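Local coordinates for putative diflavin flavoprotein A 3 (Nostoc sp., PDB 3FNI) that probably mediates electron transfer from NADH to oxygen, reducing it to water, and is represented here by its flavodoxin-like domain, which probably binds FMN, at residues A[12-16]-A[17-21]; A[21-24]-A[25-29]. All coordinates share one frame; numbering follows the deposited sequence.

Both contacts are local ones that succeed each other along the chain without a break, their centres about 12 Å apart. Contact 1 (12-16 with 17-21) takes the loop after strand 6-11 through two turns into the start of helix 18-31, near the surface. Contact 2 (21-24 with 25-29) continues along the same helix, more deeply buried, and L21 belongs to both. Strand 6-11, helix 18-31 and strand 35-40 form the first beta-alpha-beta unit of the flavodoxin-like domain, with its parallel sheet in strand order 2-1-3-4-5. Contact 1 thus shapes the loop at the C-terminal end of strand 6-11, while contact 2 supplies the helix body that packs against the sheet.

Contact 1 (A[12-16]-A[17-21]); sequences VSEYG and YSDRL
With CG beside its own backbone N and anti to its carbonyl carbon (chi1 -77°), D19 sends its carboxylate back from the first turn of the helix to the loop, where OD1 accepts the backbone N-H of E14. The bond is short and nearly straight, E14 N to D19 OD1 measuring 2.6 Å with an N-H...O angle of 170°. The donor nevertheless arrives from above the carboxylate plane, 39° out of it. The same oxygen rests against S13, 3.2 Å from its CA. Aspartate suits this place because its short side chain carries an acceptor from the first helical turn to the E14 N-H; an alanine here would probably leave that N-H without its acceptor and the V12-Y15 turn freer to shift. That turn is of type II, with E14 at positive phi and only a weak bond closing it from Y15 N to V12 O (3.3 Å). A type II' turn, Y15 to S18, follows and is closed by S18 N bonding Y15 O at 3.1 Å. G16 has positive phi here, and a beta carbon on it would clash with Y17 N, which explains the glycine. A water accepts the D19 N-H at 2.9 Å, satisfying an amide at the helix start. Beyond the loop, Y15 OH bonds D100 and S13 N bonds D40. Such a tight, glycine-bearing loop between the first strand and first helix, rich in hydroxyl side chains, corresponds to the loop that holds the FMN phosphate in flavodoxins, a role it probably has in this domain too.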
loop_
_atom_site.group_PDB
_atom_site.type_symbol
_atom_site.label_atom_id
_atom_site.label_comp_id
_atom_site.label_asym_id
_atom_site.label_seq_id
_atom_site.Cartn_x
_atom_site.Cartn_y
_atom_site.Cartn_z
ATOM N N VAL A 12 8.102 2.577 3.961
ATOM C CA VAL A 12 9.198 3.147 4.742
ATOM C C VAL A 12 9.662 4.453 4.087
ATOM O O VAL A 12 10.261 4.451 3.010
ATOM C CB VAL A 12 10.373 2.120 4.875
ATOM C CG1 VAL A 12 10.596 1.404 3.550
ATOM C CG2 VAL A 12 11.656 2.825 5.327
ATOM N N SER A 13 9.365 5.576 4.736
ATOM C CA SER A 13 9.736 6.867 4.179
ATOM C C SER A 13 11.237 7.020 4.006
ATOM O O SER A 13 12.030 6.456 4.763
ATOM C CB SER A 13 9.192 8.018 5.040
ATOM O OG SER A 13 9.881 8.120 6.271
ATOM N N GLU A 14 11.605 7.782 2.980
ATOM C CA GLU A 14 12.992 8.072 2.637
ATOM C C GLU A 14 13.818 6.869 2.195
ATOM O O GLU A 14 15.017 7.008 1.958
ATOM C CB GLU A 14 13.697 8.767 3.802
ATOM C CG GLU A 14 12.917 9.923 4.419
ATOM C CD GLU A 14 13.822 10.917 5.118
ATOM O OE1 GLU A 14 13.404 11.491 6.144
ATOM O OE2 GLU A 14 14.950 11.129 4.625
ATOM N N TYR A 15 13.199 5.694 2.103
ATOM C CA TYR A 15 13.919 4.501 1.646
ATOM C C TYR A 15 13.743 4.415 0.133
ATOM O O TYR A 15 12.625 4.267 -0.358
ATOM C CB TYR A 15 13.368 3.220 2.301
ATOM C CG TYR A 15 13.868 1.935 1.653
ATOM C CD1 TYR A 15 12.976 0.922 1.309
ATOM C CD2 TYR A 15 15.216 1.762 1.324
ATOM C CE1 TYR A 15 13.394 -0.221 0.643
ATOM C CE2 TYR A 15 15.653 0.612 0.653
ATOM C CZ TYR A 15 14.725 -0.374 0.310
ATOM O OH TYR A 15 15.103 -1.495 -0.403
ATOM N N GLY A 16 14.848 4.511 -0.602
ATOM C CA GLY A 16 14.771 4.462 -2.049
ATOM C C GLY A 16 13.883 5.578 -2.566
ATOM O O GLY A 16 13.875 6.676 -2.013
ATOM N N TYR A 17 13.129 5.301 -3.623
ATOM C CA TYR A 17 12.223 6.289 -4.207
ATOM C C TYR A 17 10.801 6.130 -3.669
ATOM O O TYR A 17 9.834 6.566 -4.296
ATOM C CB TYR A 17 12.212 6.135 -5.721
ATOM C CG TYR A 17 13.529 6.485 -6.367
ATOM C CD1 TYR A 17 13.848 7.808 -6.666
ATOM C CD2 TYR A 17 14.469 5.495 -6.660
ATOM C CE1 TYR A 17 15.070 8.141 -7.243
ATOM C CE2 TYR A 17 15.697 5.818 -7.236
ATOM C CZ TYR A 17 15.987 7.144 -7.525
ATOM O OH TYR A 17 17.191 7.472 -8.105
ATOM N N SER A 18 10.684 5.508 -2.502
ATOM C CA SER A 18 9.390 5.265 -1.879
ATOM C C SER A 18 8.527 6.501 -1.725
ATOM O O SER A 18 7.327 6.470 -1.982
ATOM C CB SER A 18 9.585 4.632 -0.506
ATOM O OG SER A 18 10.150 3.355 -0.638
ATOM N N ASP A 19 9.154 7.580 -1.276
ATOM C CA ASP A 19 8.465 8.835 -1.059
ATOM C C ASP A 19 7.790 9.330 -2.346
ATOM O O ASP A 19 6.606 9.659 -2.348
ATOM C CB ASP A 19 9.464 9.870 -0.523
ATOM C CG ASP A 19 9.802 9.668 0.959
ATOM O OD1 ASP A 19 9.665 8.540 1.483
ATOM O OD2 ASP A 19 10.227 10.649 1.604
ATOM N N ARG A 20 8.536 9.359 -3.445
ATOM C CA ARG A 20 7.981 9.827 -4.711
ATOM C C ARG A 20 7.025 8.811 -5.338
ATOM O O ARG A 20 6.024 9.185 -5.950
ATOM C CB ARG A 20 9.114 10.171 -5.682
ATOM C CG ARG A 20 10.065 11.249 -5.152
ATOM C CD ARG A 20 11.161 11.559 -6.154
ATOM N NE ARG A 20 10.626 12.154 -7.377
ATOM C CZ ARG A 20 11.338 12.381 -8.476
ATOM N NH1 ARG A 20 12.625 12.059 -8.512
ATOM N NH2 ARG A 20 10.763 12.930 -9.542
ATOM N N LEU A 21 7.327 7.527 -5.182
ATOM C CA LEU A 21 6.469 6.486 -5.733
ATOM C C LEU A 21 5.108 6.487 -5.036
ATOM O O LEU A 21 4.059 6.409 -5.693
ATOM C CB LEU A 21 7.139 5.116 -5.594
ATOM C CG LEU A 21 8.348 4.911 -6.506
ATOM C CD1 LEU A 21 9.055 3.641 -6.122
ATOM C CD2 LEU A 21 7.913 4.869 -7.957
HETATM O O HOH W 1 12.034 7.980 -1.093
#

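Contact 2 (A[21-24]-A[25-29]); sequences LAQA and IINGI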
loop_
_atom_site.group_PDB
_atom_site.type_symbol
_atom_site.label_atom_id
_atom_site.label_comp_id
_atom_site.label_asym_id
_atom_site.label_seq_id
_atom_site.Cartn_x
_atom_site.Cartn_y
_atom_site.Cartn_z
ATOM N N LEU A 21 7.327 7.527 -5.182
ATOM C CA LEU A 21 6.469 6.486 -5.733
ATOM C C LEU A 21 5.108 6.487 -5.036
ATOM O O LEU A 21 4.059 6.409 -5.693
ATOM C CB LEU A 21 7.139 5.116 -5.594
ATOM C CG LEU A 21 8.348 4.911 -6.506
ATOM C CD1 LEU A 21 9.055 3.641 -6.122
ATOM C CD2 LEU A 21 7.913 4.869 -7.957
ATOM N N ALA A 22 5.129 6.586 -3.710
ATOM C CA ALA A 22 3.900 6.613 -2.929
ATOM C C ALA A 22 3.126 7.900 -3.203
ATOM O O ALA A 22 1.902 7.880 -3.315
ATOM C CB ALA A 22 4.209 6.494 -1.441
ATOM N N GLN A 23 3.837 9.017 -3.319
ATOM C CA GLN A 23 3.175 10.283 -3.579
ATOM C C GLN A 23 2.399 10.271 -4.899
ATOM O O GLN A 23 1.302 10.818 -4.984
ATOM C CB GLN A 23 4.187 11.430 -3.588
ATOM C CG GLN A 23 3.533 12.787 -3.763
ATOM C CD GLN A 23 2.474 13.042 -2.704
ATOM O OE1 GLN A 23 1.338 13.403 -3.016
ATOM N NE2 GLN A 23 2.843 12.851 -1.443
ATOM N N ALA A 24 2.971 9.645 -5.921
ATOM C CA ALA A 24 2.338 9.562 -7.231
ATOM C C ALA A 24 1.060 8.738 -7.133
ATOM O O ALA A 24 0.018 9.122 -7.665
ATOM C CB ALA A 24 3.306 8.928 -8.242
ATOM N N ILE A 25 1.156 7.593 -6.462
ATOM C CA ILE A 25 0.013 6.709 -6.270
ATOM C C ILE A 25 -1.057 7.473 -5.498
ATOM O O ILE A 25 -2.237 7.463 -5.857
ATOM C CB ILE A 25 0.419 5.450 -5.471
ATOM C CG1 ILE A 25 1.550 4.725 -6.209
ATOM C CG2 ILE A 25 -0.784 4.525 -5.292
ATOM C CD1 ILE A 25 2.188 3.607 -5.428
ATOM N N ILE A 26 -0.646 8.156 -4.439
ATOM C CA ILE A 26 -1.613 8.906 -3.652
ATOM C C ILE A 26 -2.342 9.952 -4.503
ATOM O O ILE A 26 -3.552 10.120 -4.358
ATOM C CB ILE A 26 -0.940 9.587 -2.449
ATOM C CG1 ILE A 26 -0.434 8.514 -1.477
ATOM C CG2 ILE A 26 -1.915 10.501 -1.759
ATOM C CD1 ILE A 26 0.353 9.061 -0.304
ATOM N N ASN A 27 -1.601 10.647 -5.378
ATOM C CA ASN A 27 -2.169 11.674 -6.262
ATOM C C ASN A 27 -3.248 11.080 -7.171
ATOM O O ASN A 27 -4.249 11.735 -7.490
ATOM C CB ASN A 27 -1.073 12.313 -7.122
ATOM C CG ASN A 27 -0.135 13.212 -6.322
ATOM O OD1 ASN A 27 0.935 13.586 -6.803
ATOM N ND2 ASN A 27 -0.533 13.564 -5.106
ATOM N N GLY A 28 -3.027 9.838 -7.590
ATOM C CA GLY A 28 -3.990 9.156 -8.425
ATOM C C GLY A 28 -5.220 8.820 -7.604
ATOM O O GLY A 28 -6.344 8.855 -8.112
ATOM N N ILE A 29 -5.010 8.497 -6.329
ATOM C CA ILE A 29 -6.114 8.165 -5.425
ATOM C C ILE A 29 -6.958 9.406 -5.181
ATOM O O ILE A 29 -8.187 9.361 -5.233
ATOM C CB ILE A 29 -5.604 7.654 -4.051
ATOM C CG1 ILE A 29 -4.922 6.298 -4.217
ATOM C CG2 ILE A 29 -6.773 7.534 -3.064
ATOM C CD1 ILE A 29 -4.259 5.796 -2.960
#
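I25 lies against the backbone of L21, one helical turn back: its N-H bonds L21 O at 3.2 Å, and CG1, held beside its own backbone N, sits 3.1 Å from that same oxygen. The branched chain therefore hugs the helix, as suits an isoleucine on a buried face. Q23 occupies the exposed side, where polar ends are at home. Its CG is anti to the backbone N (chi1 -176°) and the chain then bends, carrying the amide along the helix toward N27. There OE1 of Q23 lies 2.8 Å from ND2 of N27, in a weak hydrogen bond whose N-H...O angle is only 123°, the two amide planes standing 52° apart. A firmer link joins the same pair through the backbone, N27 N to Q23 O at 2.9 Å. A24 adds the next rung, its O accepting from G28 N at 3.1 Å, while its small methyl allows close approach on the buried side. Around these residues, A24 and I25 touch C136 of helix 130-152, and G28 O bonds T141 of that helix. I25 also meets F93 of strand 89-93, and I26 packs on V9, V36 and V38, so helix 18-31 lies on one face of the parallel sheet, alongside helix 130-152.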